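Side-chain contact in uncharacterized protein (Leishmania major, PDB 2B4W), which is of unknown function but belongs to the DUF1861 family, grouped with the beta-fructosidase clan, whose members include beta-propeller glycoside hydrolases: residues L138-G143 with G201-I206. Sequence-based numbering, arbitrary orientation.
Sequences LQLQDG and GKVGCI
The backbones come nearest at Q141 and G201, whose CA atoms lie 5.4 Å apart, in the turn just after strand 136-139 and the loop just before strand 203-211, two strands of different antiparallel beta-sheets. The arrangement of small antiparallel sheets is consistent with neighbouring blades of a beta-propeller, as in relatives of the beta-fructosidase clan. V203 fills the interface with both its methyls. CG1, anti to the backbone N (chi1 176°), meets CD2 of L138 at 3.8 Å, the two side chains lying side by side and pointing opposite ways; CG2 touches CD2 of L140, whose side chain stands roughly perpendicular to that of the valine. A compact branched valine suits this place because its two methyls serve two leucines at once. A195 of strand 188-198 and F148 of strand 145-149 extend the apolar packing around it.

Beyond the strand runs a type I turn from L140 to G143; a backbone hydrogen bond from G143 N to L140 O, 2.9 Å, closes it. G143 and G201 both have positive phi angles, 101° and 93°, at which a CB would press on the preceding carbonyl oxygen, so glycine fits both bends. The Q139 amide braces the turn, NE2 donating to G143 O nearly in the amide's own plane. On the exposed side, the extended chain of Q141 brings its amide alongside G201, with NE2 3.7 Å from G201 CA. No direct hydrogen bond joins the two segments; a water between them accepts from Q141 N at 2.8 Å, while its 2.5 Å approach to G201 O is short and of doubtful geometry.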
ATOM      1  N   LEU A 138       4.002  -2.623  10.705  1.00 17.04           N
ATOM      2  CA  LEU A 138       3.062  -3.578  11.243  1.00 18.62           C
ATOM      3  C   LEU A 138       3.465  -4.031  12.654  1.00 22.75           C
ATOM      4  O   LEU A 138       4.584  -3.903  13.113  1.00 22.07           O
ATOM      5  CB  LEU A 138       2.885  -4.820  10.387  1.00 20.51           C
ATOM      6  CG  LEU A 138       3.869  -5.946  10.158  1.00 30.48           C
ATOM      7  CD1 LEU A 138       4.213  -6.903  11.267  1.00 51.41           C
ATOM      8  CD2 LEU A 138       3.221  -6.872   9.095  1.00 53.32           C
ATOM      9  N   GLN A 139       2.471  -4.651  13.287  1.00 14.47           N
ATOM     10  CA  GLN A 139       2.677  -5.321  14.564  1.00 18.87           C
ATOM     11  C   GLN A 139       3.091  -6.776  14.360  1.00 28.48           C
ATOM     12  O   GLN A 139       2.372  -7.489  13.639  1.00 26.85           O
ATOM     13  CB  GLN A 139       1.371  -5.266  15.365  1.00 24.35           C
ATOM     14  CG  GLN A 139       1.549  -5.874  16.769  1.00 29.06           C
ATOM     15  CD  GLN A 139       0.792  -4.978  17.738  1.00 33.45           C
ATOM     16  OE1 GLN A 139      -0.302  -4.561  17.372  1.00 23.33           O
ATOM     17  NE2 GLN A 139       1.377  -4.706  18.893  1.00 43.79           N
ATOM     18  N   LEU A 140       4.207  -7.185  14.937  1.00 29.16           N
ATOM     19  CA  LEU A 140       4.802  -8.505  14.795  1.00 23.83           C
ATOM     20  C   LEU A 140       4.172  -9.518  15.744  1.00 17.36           C
ATOM     21  O   LEU A 140       3.384  -9.158  16.613  1.00 21.51           O
ATOM     22  CB  LEU A 140       6.325  -8.479  15.045  1.00 25.16           C
ATOM     23  CG  LEU A 140       7.131  -7.642  14.044  1.00 38.73           C
ATOM     24  CD1 LEU A 140       8.547  -7.357  14.536  1.00 39.25           C
ATOM     25  CD2 LEU A 140       7.187  -8.339  12.691  1.00 52.96           C
ATOM     26  N   GLN A 141       4.534 -10.789  15.551  1.00 18.94           N
ATOM     27  CA  GLN A 141       3.919 -11.840  16.372  1.00 26.48           C
ATOM     28  C   GLN A 141       3.967 -11.590  17.864  1.00 26.03           C
ATOM     29  O   GLN A 141       3.028 -11.756  18.649  1.00 21.26           O
ATOM     30  CB  GLN A 141       4.633 -13.158  16.019  1.00 24.72           C
ATOM     31  CG  GLN A 141       3.859 -14.382  16.474  1.00 37.47           C
ATOM     32  CD  GLN A 141       4.538 -15.709  16.187  1.00 38.48           C
ATOM     33  OE1 GLN A 141       5.695 -15.929  16.550  1.00 35.86           O
ATOM     34  NE2 GLN A 141       3.791 -16.604  15.536  1.00 26.34           N
ATOM     35  N   ASP A 142       5.133 -11.157  18.332  1.00 24.34           N
ATOM     36  CA  ASP A 142       5.367 -10.944  19.756  1.00 28.07           C
ATOM     37  C   ASP A 142       4.876  -9.584  20.222  1.00 33.32           C
ATOM     38  O   ASP A 142       4.988  -9.243  21.406  1.00 30.97           O
ATOM     39  CB  ASP A 142       6.865 -11.074  20.015  1.00 23.47           C
ATOM     40  CG  ASP A 142       7.716  -9.911  19.553  1.00 35.40           C
ATOM     41  OD1 ASP A 142       7.246  -8.965  18.877  1.00 26.63           O
ATOM     42  OD2 ASP A 142       8.932  -9.968  19.890  1.00 22.99           O
ATOM     43  N   GLY A 143       4.368  -8.808  19.270  1.00 24.38           N
ATOM     44  CA  GLY A 143       3.744  -7.539  19.557  1.00 23.64           C
ATOM     45  C   GLY A 143       4.586  -6.322  19.300  1.00 24.51           C
ATOM     46  O   GLY A 143       4.099  -5.185  19.376  1.00 19.84           O
ATOM     47  N   GLY A 201       4.735 -16.311  11.894  1.00 27.42           N
ATOM     48  CA  GLY A 201       5.554 -15.322  12.574  1.00 25.88           C
ATOM     49  C   GLY A 201       6.338 -14.475  11.585  1.00 27.51           C
ATOM     50  O   GLY A 201       6.942 -13.453  11.890  1.00 30.42           O
ATOM     51  N   LYS A 202       6.345 -14.914  10.350  1.00 24.68           N
ATOM     52  CA  LYS A 202       6.910 -14.295   9.183  1.00 21.26           C
ATOM     53  C   LYS A 202       6.006 -13.145   8.723  1.00 27.50           C
ATOM     54  O   LYS A 202       4.884 -12.980   9.196  1.00 26.56           O
ATOM     55  CB  LYS A 202       7.088 -15.247   7.991  1.00 24.16           C
ATOM     56  CG  LYS A 202       7.954 -16.456   8.307  1.00 29.88           C
ATOM     57  CD  LYS A 202       8.589 -17.022   7.045  1.00 46.81           C
ATOM     58  CE  LYS A 202       9.538 -18.171   7.356  1.00 56.36           C
ATOM     59  NZ  LYS A 202       9.290 -18.790   8.690  1.00 59.81           N
ATOM     60  N   VAL A 203       6.534 -12.360   7.797  1.00 27.04           N
ATOM     61  CA  VAL A 203       5.800 -11.184   7.330  1.00 29.65           C
ATOM     62  C   VAL A 203       5.506 -11.250   5.837  1.00 21.77           C
ATOM     63  O   VAL A 203       6.409 -11.308   5.015  1.00 29.19           O
ATOM     64  CB  VAL A 203       6.583  -9.894   7.637  1.00 32.67           C
ATOM     65  CG1 VAL A 203       5.855  -8.687   7.056  1.00 25.61           C
ATOM     66  CG2 VAL A 203       6.788  -9.730   9.139  1.00 47.31           C
ATOM     67  N   GLY A 204       4.218 -11.236   5.528  1.00 21.89           N
ATOM     68  CA  GLY A 204       3.724 -11.140   4.182  1.00 19.40           C
ATOM     69  C   GLY A 204       3.706  -9.695   3.714  1.00 22.00           C
ATOM     70  O   GLY A 204       2.969  -8.865   4.245  1.00 19.28           O
ATOM     71  N   CYS A 205       4.519  -9.366   2.707  1.00 24.76           N
ATOM     72  CA  CYS A 205       4.414  -8.030   2.137  1.00 21.86           C
ATOM     73  C   CYS A 205       3.815  -8.020   0.735  1.00 17.45           C
ATOM     74  O   CYS A 205       4.101  -8.854  -0.147  1.00 16.37           O
ATOM     75  CB  CYS A 205       5.770  -7.321   2.087  1.00 24.64           C
ATOM     76  SG  CYS A 205       6.727  -7.403   3.609  1.00 28.94           S
ATOM     77  N   ILE A 206       2.964  -6.994   0.549  1.00 17.58           N
ATOM     78  CA  ILE A 206       2.433  -6.627  -0.751  1.00 21.00           C
ATOM     79  C   ILE A 206       3.073  -5.318  -1.164  1.00 19.71           C
ATOM     80  O   ILE A 206       3.020  -4.348  -0.411  1.00 17.38           O
ATOM     81  CB  ILE A 206       0.903  -6.500  -0.715  1.00 22.34           C
ATOM     82  CG1 ILE A 206       0.212  -7.804  -0.304  1.00 18.60           C
ATOM     83  CG2 ILE A 206       0.337  -5.976  -2.027  1.00 20.03           C
ATOM     84  CD1 ILE A 206       0.488  -8.923  -1.292  1.00 12.23           C
TER
HETATM   85  O   HOH W   1       6.469 -11.828  13.754  1.00 19.92           O